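PDB 2FNA: conserved hypothetical protein from Sulfolobus solfataricus, which is an AAA+ ATPase that binds ADP with magnesium and probably hydrolyses ATP, its cellular role not being established. Local coordinates for residues E23-L28 with S44-I49; D10-K13 with R18-E21; G37-G42 with K65-N70. One frame throughout, in Å; residues are numbered along the deposited sequence.

Interaction 1 is a buried contact, while interactions 2 and 3 lie at the surface. Interactions 1 and 2 both use helix 19-27, and their centres are 8 Å apart. They touch where I49 packs against the backbone of residues 10-12. Interactions 1 and 3 share the nucleotide instead. Residues 37-42 run directly into helix 43-54, so ADP meets both the loop and the start of the helix. The chemistry follows the place in the fold. Interaction 1 joins two helices by apolar contact, with no hydrogen bond across. Interaction 2 is a weak arginine-glutamate salt bridge between a loop and a helix start. Interaction 3 is a longer ion pair between two loops, with a water beside it.

Interaction 1: residues E23-L28 with S44-I49; sequences EKLKGL and SSIIKI. With MG (magnesium ion), chain C; ADP (adenosine-5'-diphosphate), chain D; EDO (1,2-ethanediol), chain H.
No flat group takes part where L25 meets I46 and I47; the contact has neither ring faces nor edges. L25 CD1 reaches I46 CD1 at 3.6 Å, and the two side chains cross obliquely. The same methyl lies against I47, with L25 CD1 3.9 Å from I47 CA and 4.0 Å from I47 CG1. L25 already points toward helix 43-54; with CG anti to the backbone N (chi1 179°), CD1 comes to lie on I46 and I47. I46 places CG1 between its backbone N and carbonyl carbon (chi1 63°), and this turns CD1 to L25. I46 also packs on V204 of strand 202-206, and I47 on I174 of strand 171-177. K24 touches V204 too, and L28, just past helix 19-27, touches I174, so both helices rest on the parallel sheet.

The other end of 44-49 faces ADP and belongs to what looks like a Walker A P-loop. S44 OG binds magnesium together with ADP O3B and four waters. S44 N donates to ADP O3B at 2.9 Å, nearly straight at 166°. S45 gives two bonds to ADP O1A, 2.6 Å from OG and 2.9 Å from N.

Helix 43-54 does two things. I46 and I47 pack on L25 with no hydrogen bond across. Its N-terminal turn offers N-H and hydroxyl groups to the phosphates, where the helix dipole would probably help.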
loop_
_atom_site.group_PDB
_atom_site.type_symbol
_atom_site.label_atom_id
_atom_site.label_comp_id
_atom_site.label_asym_id
_atom_site.label_seq_id
_atom_site.Cartn_x
_atom_site.Cartn_y
_atom_site.Cartn_z
ATOM N N GLU A 23 -12.385 5.063 -11.812
ATOM C CA GLU A 23 -12.828 6.289 -12.446
ATOM C C GLU A 23 -12.562 7.482 -11.525
ATOM O O GLU A 23 -12.156 8.536 -11.974
ATOM C CB GLU A 23 -14.313 6.192 -12.798
ATOM C CG GLU A 23 -14.867 7.386 -13.644
ATOM N N LYS A 24 -12.812 7.309 -10.232
ATOM C CA LYS A 24 -12.503 8.343 -9.241
ATOM C C LYS A 24 -11.004 8.671 -9.159
ATOM O O LYS A 24 -10.610 9.840 -9.134
ATOM C CB LYS A 24 -13.008 7.923 -7.854
ATOM C CG LYS A 24 -12.721 8.972 -6.752
ATOM C CD LYS A 24 -13.589 8.782 -5.522
ATOM C CE LYS A 24 -13.385 9.934 -4.541
ATOM N NZ LYS A 24 -14.055 9.664 -3.239
ATOM N N LEU A 25 -10.182 7.632 -9.070
ATOM C CA LEU A 25 -8.724 7.779 -9.141
ATOM C C LEU A 25 -8.263 8.566 -10.360
ATOM O O LEU A 25 -7.514 9.530 -10.249
ATOM C CB LEU A 25 -8.066 6.413 -9.156
ATOM C CG LEU A 25 -6.531 6.353 -9.242
ATOM C CD1 LEU A 25 -6.035 5.021 -8.727
ATOM C CD2 LEU A 25 -6.000 6.601 -10.640
ATOM N N LYS A 26 -8.713 8.144 -11.533
ATOM C CA LYS A 26 -8.415 8.813 -12.789
ATOM C C LYS A 26 -8.874 10.269 -12.869
ATOM O O LYS A 26 -8.325 11.033 -13.660
ATOM C CB LYS A 26 -9.042 8.010 -13.955
ATOM C CG LYS A 26 -8.302 6.713 -14.248
ATOM C CD LYS A 26 -8.990 5.906 -15.365
ATOM C CE LYS A 26 -8.860 6.560 -16.711
ATOM N NZ LYS A 26 -9.902 6.056 -17.672
ATOM N N GLY A 27 -9.889 10.641 -12.077
ATOM C CA GLY A 27 -10.394 12.007 -12.033
ATOM C C GLY A 27 -9.396 13.002 -11.467
ATOM O O GLY A 27 -9.491 14.196 -11.750
ATOM N N LEU A 28 -8.437 12.514 -10.677
ATOM C CA LEU A 28 -7.387 13.370 -10.104
ATOM C C LEU A 28 -8.057 14.645 -9.553
ATOM O O LEU A 28 -7.691 15.757 -9.890
ATOM C CB LEU A 28 -6.332 13.698 -11.171
ATOM C CG LEU A 28 -5.542 12.511 -11.774
ATOM C CD1 LEU A 28 -4.659 12.970 -12.932
ATOM C CD2 LEU A 28 -4.681 11.795 -10.761
ATOM N N SER A 44 -2.073 -1.057 -5.962
ATOM C CA SER A 44 -1.055 -0.835 -6.997
ATOM C C SER A 44 -1.641 -1.106 -8.392
ATOM O O SER A 44 -1.335 -0.387 -9.349
ATOM C CB SER A 44 0.225 -1.658 -6.749
ATOM O OG SER A 44 0.860 -1.325 -5.515
ATOM N N SER A 45 -2.508 -2.116 -8.499
ATOM C CA SER A 45 -3.221 -2.424 -9.752
ATOM C C SER A 45 -4.054 -1.259 -10.321
ATOM O O SER A 45 -3.939 -0.909 -11.531
ATOM C CB SER A 45 -4.102 -3.687 -9.584
ATOM O OG SER A 45 -3.354 -4.862 -9.222
ATOM N N ILE A 46 -4.919 -0.660 -9.508
ATOM C CA ILE A 46 -5.761 0.409 -10.061
ATOM C C ILE A 46 -4.957 1.646 -10.402
ATOM O O ILE A 46 -5.328 2.381 -11.300
ATOM C CB ILE A 46 -6.960 0.810 -9.176
ATOM C CG1 ILE A 46 -6.540 1.401 -7.823
ATOM C CG2 ILE A 46 -7.930 -0.334 -9.028
ATOM C CD1 ILE A 46 -7.658 2.248 -7.206
ATOM N N ILE A 47 -3.854 1.857 -9.682
ATOM C CA ILE A 47 -2.928 2.952 -9.948
ATOM C C ILE A 47 -2.262 2.741 -11.300
ATOM O O ILE A 47 -2.222 3.664 -12.129
ATOM C CB ILE A 47 -1.868 3.091 -8.825
ATOM C CG1 ILE A 47 -2.533 3.599 -7.542
ATOM C CG2 ILE A 47 -0.763 4.099 -9.190
ATOM C CD1 ILE A 47 -1.621 3.660 -6.348
ATOM N N LYS A 48 -1.744 1.533 -11.520
ATOM C CA LYS A 48 -1.168 1.168 -12.825
ATOM C C LYS A 48 -2.191 1.232 -13.969
ATOM O O LYS A 48 -1.920 1.799 -15.014
ATOM C CB LYS A 48 -0.585 -0.211 -12.736
ATOM C CG LYS A 48 0.660 -0.237 -11.851
ATOM C CD LYS A 48 1.006 -1.649 -11.398
ATOM C CE LYS A 48 2.405 -1.976 -11.729
ATOM N NZ LYS A 48 2.569 -2.074 -13.215
ATOM N N ILE A 49 -3.379 0.677 -13.757
ATOM C CA ILE A 49 -4.440 0.750 -14.742
ATOM C C ILE A 49 -4.754 2.211 -15.018
ATOM O O ILE A 49 -4.808 2.615 -16.173
ATOM C CB ILE A 49 -5.698 -0.019 -14.259
ATOM C CG1 ILE A 49 -5.432 -1.525 -14.278
ATOM C CG2 ILE A 49 -6.936 0.340 -15.096
ATOM C CD1 ILE A 49 -6.446 -2.308 -13.482
HETATM MG MG MG C . 0.727 -2.432 -3.674
HETATM P PB ADP D . -2.091 -3.904 -3.170
HETATM O O1B ADP D . -3.363 -3.325 -2.640
HETATM O O2B ADP D . -1.381 -4.761 -2.126
HETATM O O3B ADP D . -1.192 -2.982 -3.923
HETATM P PA ADP D . -2.089 -5.403 -5.715
HETATM O O1A ADP D . -2.465 -4.444 -6.799
HETATM O O2A ADP D . -0.634 -5.613 -5.640
HETATM O O3A ADP D . -2.659 -5.051 -4.233
HETATM O "O5'" ADP D . -2.958 -6.710 -5.956
HETATM C "C5'" ADP D . -2.736 -7.931 -5.229
HETATM C "C4'" ADP D . -2.960 -9.129 -6.149
HETATM O "O4'" ADP D . -4.334 -9.340 -6.408
HETATM C "C3'" ADP D . -2.330 -9.005 -7.502
HETATM O "O3'" ADP D . -2.046 -10.343 -7.962
HETATM C "C2'" ADP D . -3.428 -8.437 -8.373
HETATM O "O2'" ADP D . -3.281 -8.785 -9.742
HETATM C "C1'" ADP D . -4.625 -9.123 -7.777
HETATM N N9 ADP D . -5.869 -8.362 -7.803
HETATM C C8 ADP D . -6.316 -7.547 -6.823
HETATM N N7 ADP D . -7.519 -7.066 -7.134
HETATM C C5 ADP D . -7.849 -7.561 -8.351
HETATM C C6 ADP D . -8.994 -7.465 -9.283
HETATM N N6 ADP D . -10.055 -6.688 -8.982
HETATM N N1 ADP D . -8.953 -8.179 -10.444
HETATM C C2 ADP D . -7.912 -8.972 -10.760
HETATM N N3 ADP D . -6.842 -9.113 -9.959
HETATM C C4 ADP D . -6.772 -8.448 -8.773
HETATM C C1 EDO H . 2.573 1.465 -14.902
HETATM O O1 EDO H . 2.479 0.062 -15.169
HETATM C C2 EDO H . 3.986 1.801 -14.431
HETATM O O2 EDO H . 4.365 1.015 -13.289
HETATM O O HOH W 1 0.820 -3.444 -1.813
HETATM O O HOH W 2 0.388 -0.645 -2.859
HETATM O O HOH W 3 1.282 -4.119 -4.806
HETATM O O HOH W 4 2.792 -1.928 -3.546
#

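Interaction 2: residues D10-K13 with R18-E21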
loop_
_atom_site.group_PDB
_atom_site.type_symbol
_atom_site.label_atom_id
_atom_site.label_comp_id
_atom_site.label_asym_id
_atom_site.label_seq_id
_atom_site.Cartn_x
_atom_site.Cartn_y
_atom_site.Cartn_z
ATOM N N ASP A 10 -2.000 -4.328 -14.881
ATOM C CA ASP A 10 -1.779 -3.025 -15.498
ATOM C C ASP A 10 -2.798 -2.698 -16.601
ATOM O O ASP A 10 -2.716 -1.639 -17.210
ATOM C CB ASP A 10 -0.336 -2.899 -15.999
ATOM C CG ASP A 10 0.032 -3.942 -17.068
ATOM O OD1 ASP A 10 -0.860 -4.654 -17.581
ATOM O OD2 ASP A 10 1.231 -4.039 -17.396
ATOM N N ASN A 11 -3.749 -3.603 -16.841
ATOM C CA ASN A 11 -4.761 -3.460 -17.885
ATOM C C ASN A 11 -6.086 -3.816 -17.271
ATOM O O ASN A 11 -6.185 -4.821 -16.562
ATOM C CB ASN A 11 -4.461 -4.410 -19.061
ATOM C CG ASN A 11 -5.266 -4.085 -20.305
ATOM O OD1 ASN A 11 -6.499 -4.030 -20.280
ATOM N ND2 ASN A 11 -4.566 -3.863 -21.413
ATOM N N ARG A 12 -7.097 -2.986 -17.531
ATOM C CA ARG A 12 -8.462 -3.212 -17.054
ATOM C C ARG A 12 -9.085 -4.524 -17.574
ATOM O O ARG A 12 -9.968 -5.103 -16.934
ATOM C CB ARG A 12 -9.335 -2.062 -17.521
ATOM C CG ARG A 12 -10.755 -2.115 -17.038
ATOM C CD ARG A 12 -11.572 -1.090 -17.770
ATOM N NE ARG A 12 -11.140 0.265 -17.420
ATOM C CZ ARG A 12 -11.819 1.097 -16.650
ATOM N NH1 ARG A 12 -12.992 0.749 -16.127
ATOM N NH2 ARG A 12 -11.333 2.311 -16.425
ATOM N N LYS A 13 -8.645 -4.976 -18.739
ATOM C CA LYS A 13 -9.159 -6.219 -19.321
ATOM C C LYS A 13 -8.798 -7.429 -18.457
ATOM O O LYS A 13 -9.444 -8.464 -18.551
ATOM C CB LYS A 13 -8.669 -6.381 -20.745
ATOM C CG LYS A 13 -9.238 -5.272 -21.681
ATOM C CD LYS A 13 -9.000 -5.579 -23.139
ATOM C CE LYS A 13 -9.563 -4.502 -24.029
ATOM N NZ LYS A 13 -11.039 -4.422 -23.899
ATOM N N ARG A 18 -14.152 -2.979 -9.747
ATOM C CA ARG A 18 -13.692 -1.703 -9.183
ATOM C C ARG A 18 -13.802 -0.510 -10.144
ATOM O O ARG A 18 -12.960 0.380 -10.117
ATOM C CB ARG A 18 -12.245 -1.792 -8.674
ATOM C CG ARG A 18 -11.928 -2.989 -7.873
ATOM C CD ARG A 18 -12.641 -3.063 -6.520
ATOM N NE ARG A 18 -11.813 -3.866 -5.643
ATOM C CZ ARG A 18 -12.191 -4.360 -4.473
ATOM N NH1 ARG A 18 -13.418 -4.141 -4.016
ATOM N NH2 ARG A 18 -11.303 -5.055 -3.759
ATOM N N GLU A 19 -14.842 -0.468 -10.971
ATOM C CA GLU A 19 -14.963 0.599 -11.960
ATOM C C GLU A 19 -15.150 1.988 -11.357
ATOM O O GLU A 19 -14.584 2.944 -11.853
ATOM C CB GLU A 19 -16.081 0.291 -12.972
ATOM C CG GLU A 19 -15.802 -1.002 -13.737
ATOM C CD GLU A 19 -16.285 -1.000 -15.185
ATOM O OE1 GLU A 19 -17.361 -0.421 -15.483
ATOM O OE2 GLU A 19 -15.574 -1.609 -16.022
ATOM N N LYS A 20 -15.946 2.106 -10.292
ATOM C CA LYS A 20 -16.158 3.393 -9.632
ATOM C C LYS A 20 -14.846 3.897 -9.036
ATOM O O LYS A 20 -14.550 5.086 -9.091
ATOM C CB LYS A 20 -17.191 3.278 -8.490
ATOM C CG LYS A 20 -18.586 2.907 -8.944
ATOM N N GLU A 21 -14.067 2.979 -8.455
ATOM C CA GLU A 21 -12.811 3.346 -7.824
ATOM C C GLU A 21 -11.794 3.837 -8.846
ATOM O O GLU A 21 -11.131 4.831 -8.611
ATOM C CB GLU A 21 -12.245 2.195 -7.004
ATOM C CG GLU A 21 -13.058 1.869 -5.757
ATOM C CD GLU A 21 -14.322 1.056 -6.040
ATOM O OE1 GLU A 21 -14.515 0.602 -7.185
ATOM O OE2 GLU A 21 -15.140 0.891 -5.111
#
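R12 reaches E19 across a short loop, from an Asx turn to the first turn of helix 19-27. The Asx turn is made by N11, whose OD1 accepts a 2.8 Å bond from K13 N. That donor lies in the carbonyl plane, on a lone pair of OD1. The turn overlaps the start of the 3-10 segment at R12.

From R12 CB the side chain heads toward residues 18-21. CG is anti to the backbone N (chi1 -177°), and the chain stays extended as far as CD. It then bends at chi3 and brings the guanidinium to the glutamate. NE has a hydrogen-bonding partner outside the two segments. NH2 forms a salt bridge with E53, which K26 also pairs with, so one carboxylate draws in two basic groups. NH1 is the branch that meets E19.

The E19 side chain comes up at about a right angle to the arginine. Its CB points neither toward nor away from residues 10-13, and a bend at chi2 brings the carboxylate nearer. The bond is weak, being long and bent. R12 NH1 donates to E19 OE2 at 3.5 Å, with an N-H...O angle of 142°. OE2 sits at the guanidinium edge, near its plane, while the carboxylate plane is turned 79° from it.

Interaction 3: residues G37-G42 with K65-N70. With ADP (adenosine-5'-diphosphate), chain D.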
loop_
_atom_site.group_PDB
_atom_site.type_symbol
_atom_site.label_atom_id
_atom_site.label_comp_id
_atom_site.label_asym_id
_atom_site.label_seq_id
_atom_site.Cartn_x
_atom_site.Cartn_y
_atom_site.Cartn_z
ATOM N N GLY A 37 -6.681 0.873 1.404
ATOM C CA GLY A 37 -7.036 -0.533 1.357
ATOM C C GLY A 37 -5.963 -1.374 2.008
ATOM O O GLY A 37 -4.799 -1.011 1.987
ATOM N N LEU A 38 -6.365 -2.488 2.620
ATOM C CA LEU A 38 -5.403 -3.431 3.173
ATOM C C LEU A 38 -4.497 -3.944 2.088
ATOM O O LEU A 38 -4.821 -3.883 0.883
ATOM C CB LEU A 38 -6.127 -4.620 3.805
ATOM C CG LEU A 38 -7.014 -4.290 5.007
ATOM C CD1 LEU A 38 -8.043 -5.454 5.299
ATOM C CD2 LEU A 38 -6.213 -3.999 6.231
ATOM N N ARG A 39 -3.361 -4.479 2.492
ATOM C CA ARG A 39 -2.544 -5.190 1.567
ATOM C C ARG A 39 -3.361 -6.146 0.720
ATOM O O ARG A 39 -4.298 -6.785 1.188
ATOM C CB ARG A 39 -1.449 -5.967 2.266
ATOM C CG ARG A 39 -0.257 -5.174 2.563
ATOM C CD ARG A 39 0.839 -6.054 3.119
ATOM N NE ARG A 39 1.438 -5.391 4.249
ATOM C CZ ARG A 39 2.247 -4.348 4.168
ATOM N NH1 ARG A 39 2.597 -3.842 2.984
ATOM N NH2 ARG A 39 2.713 -3.810 5.289
ATOM N N ARG A 40 -2.984 -6.209 -0.549
ATOM C CA ARG A 40 -3.525 -7.172 -1.518
ATOM C C ARG A 40 -4.953 -6.929 -1.922
ATOM O O ARG A 40 -5.630 -7.853 -2.393
ATOM C CB ARG A 40 -3.329 -8.601 -1.005
ATOM C CG ARG A 40 -1.913 -9.023 -1.089
ATOM C CD ARG A 40 -1.719 -10.323 -0.350
ATOM N NE ARG A 40 -1.729 -10.169 1.106
ATOM C CZ ARG A 40 -0.705 -9.726 1.822
ATOM N NH1 ARG A 40 0.438 -9.366 1.241
ATOM N NH2 ARG A 40 -0.804 -9.671 3.139
ATOM N N THR A 41 -5.390 -5.672 -1.822
ATOM C CA THR A 41 -6.747 -5.289 -2.224
ATOM C C THR A 41 -6.809 -4.668 -3.639
ATOM O O THR A 41 -7.886 -4.398 -4.144
ATOM C CB THR A 41 -7.452 -4.373 -1.179
ATOM O OG1 THR A 41 -6.608 -3.278 -0.845
ATOM C CG2 THR A 41 -7.806 -5.156 0.111
ATOM N N GLY A 42 -5.658 -4.471 -4.272
ATOM C CA GLY A 42 -5.587 -4.018 -5.651
ATOM C C GLY A 42 -5.150 -2.585 -5.829
ATOM O O GLY A 42 -5.346 -2.016 -6.916
ATOM N N LYS A 65 9.815 -1.382 -1.750
ATOM C CA LYS A 65 11.192 -1.842 -1.640
ATOM C C LYS A 65 11.937 -1.399 -0.378
ATOM O O LYS A 65 13.062 -1.848 -0.154
ATOM C CB LYS A 65 12.003 -1.432 -2.872
ATOM C CG LYS A 65 12.186 0.043 -3.089
ATOM C CD LYS A 65 12.858 0.272 -4.446
ATOM C CE LYS A 65 11.877 0.182 -5.611
ATOM N NZ LYS A 65 12.554 -0.239 -6.867
ATOM N N PHE A 66 11.338 -0.511 0.428
ATOM C CA PHE A 66 11.924 -0.112 1.687
ATOM C C PHE A 66 11.248 -0.760 2.883
ATOM O O PHE A 66 11.615 -0.456 4.005
ATOM C CB PHE A 66 11.875 1.416 1.818
ATOM C CG PHE A 66 12.654 2.123 0.761
ATOM C CD1 PHE A 66 14.034 2.006 0.724
ATOM C CD2 PHE A 66 12.025 2.879 -0.224
ATOM C CE1 PHE A 66 14.791 2.634 -0.269
ATOM C CE2 PHE A 66 12.779 3.527 -1.203
ATOM C CZ PHE A 66 14.186 3.389 -1.218
ATOM N N GLU A 67 10.274 -1.645 2.655
ATOM C CA GLU A 67 9.445 -2.154 3.750
ATOM C C GLU A 67 10.235 -2.937 4.796
ATOM O O GLU A 67 9.857 -2.944 5.969
ATOM C CB GLU A 67 8.255 -2.981 3.234
ATOM C CG GLU A 67 8.649 -4.339 2.660
ATOM C CD GLU A 67 7.531 -4.979 1.815
ATOM O OE1 GLU A 67 6.335 -4.717 2.103
ATOM O OE2 GLU A 67 7.886 -5.755 0.881
ATOM N N GLU A 68 11.333 -3.565 4.379
ATOM C CA GLU A 68 12.180 -4.353 5.309
ATOM C C GLU A 68 13.196 -3.536 6.097
ATOM O O GLU A 68 13.849 -4.070 6.989
ATOM C CB GLU A 68 12.901 -5.462 4.552
ATOM C CG GLU A 68 11.952 -6.475 3.956
ATOM C CD GLU A 68 12.653 -7.535 3.115
ATOM O OE1 GLU A 68 13.901 -7.606 3.152
ATOM O OE2 GLU A 68 11.950 -8.293 2.414
ATOM N N ARG A 69 13.298 -2.241 5.802
ATOM C CA ARG A 69 14.170 -1.323 6.539
ATOM C C ARG A 69 13.427 -0.518 7.573
ATOM O O ARG A 69 12.232 -0.278 7.446
ATOM C CB ARG A 69 14.801 -0.322 5.589
ATOM C CG ARG A 69 15.583 -0.925 4.462
ATOM C CD ARG A 69 16.096 0.173 3.574
ATOM N NE ARG A 69 16.443 -0.361 2.263
ATOM C CZ ARG A 69 17.101 0.311 1.329
ATOM N NH1 ARG A 69 17.501 1.547 1.562
ATOM N NH2 ARG A 69 17.360 -0.262 0.159
ATOM N N ASN A 70 14.167 -0.054 8.570
ATOM C CA ASN A 70 13.634 0.807 9.622
ATOM C C ASN A 70 13.915 2.285 9.348
ATOM O O ASN A 70 13.361 3.179 10.010
ATOM C CB ASN A 70 14.297 0.426 10.957
ATOM C CG ASN A 70 13.468 0.840 12.162
ATOM O OD1 ASN A 70 12.241 0.787 12.137
ATOM N ND2 ASN A 70 14.149 1.247 13.234
HETATM P PB ADP D . -2.091 -3.904 -3.170
HETATM O O1B ADP D . -3.363 -3.325 -2.640
HETATM O O2B ADP D . -1.381 -4.761 -2.126
HETATM O O3B ADP D . -1.192 -2.982 -3.923
HETATM P PA ADP D . -2.089 -5.403 -5.715
HETATM O O1A ADP D . -2.465 -4.444 -6.799
HETATM O O2A ADP D . -0.634 -5.613 -5.640
HETATM O O3A ADP D . -2.659 -5.051 -4.233
HETATM O "O5'" ADP D . -2.958 -6.710 -5.956
HETATM C "C5'" ADP D . -2.736 -7.931 -5.229
HETATM C "C4'" ADP D . -2.960 -9.129 -6.149
HETATM O "O4'" ADP D . -4.334 -9.340 -6.408
HETATM C "C3'" ADP D . -2.330 -9.005 -7.502
HETATM O "O3'" ADP D . -2.046 -10.343 -7.962
HETATM C "C2'" ADP D . -3.428 -8.437 -8.373
HETATM O "O2'" ADP D . -3.281 -8.785 -9.742
HETATM C "C1'" ADP D . -4.625 -9.123 -7.777
HETATM N N9 ADP D . -5.869 -8.362 -7.803
HETATM C C8 ADP D . -6.316 -7.547 -6.823
HETATM N N7 ADP D . -7.519 -7.066 -7.134
HETATM C C5 ADP D . -7.849 -7.561 -8.351
HETATM C C6 ADP D . -8.994 -7.465 -9.283
HETATM N N6 ADP D . -10.055 -6.688 -8.982
HETATM N N1 ADP D . -8.953 -8.179 -10.444
HETATM C C2 ADP D . -7.912 -8.972 -10.760
HETATM N N3 ADP D . -6.842 -9.113 -9.959
HETATM C C4 ADP D . -6.772 -8.448 -8.773
HETATM O O HOH W 5 4.935 -1.545 2.353
#
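R39 of the phosphate-binding loop and E67 of the loop after strand 58-62 face each other across this contact. At K65, in a 3-10 segment that ends at F66, CG lies over one face of the F66 ring, offset toward its rim. F66 opens a type I turn that closes with the bond from R69 N to F66 O at 3.0 Å.

E67 is the residue of this loop that meets R39. Its CG stands between the backbone N and the carbonyl carbon (chi1 71°), and the chain runs on extended to the carboxylate. R39 NH1 and E67 OE1 are 3.9 Å apart, a long salt bridge. The oxygen lies well out of the guanidinium plane, and the two flat groups are turned 64° from each other. No R39 N-H points at E67 OE1. A water lies at the guanidinium edge, in its plane, and spans the pair by weak bonds to R39 NH1 and E67 OE1.

E68 continues the turn and pairs with K276 of helix 259-282. R69 runs along the F66 edge with CD, F66 CD1 lies over the centre of its guanidinium, and it also bridges to D76. K151 NZ bonds F66 O and R69 O.

Residues 37-42 fit a P-loop that holds ADP by its main chain. R40 N donates to ADP O2B at 2.7 Å, and G42 N to ADP O3A at 3.1 Å. T41 OG1 donates to L38 O at 2.6 Å, bracing the type II turn. The phosphate grip is thus made by directed N-H bonds, whereas R39 and E67 meet directly through charge only, with a weakly bonded water between them. R39 has further long, weak ion pairs with E277 and E179, so its charge is shared among several distant carboxylates.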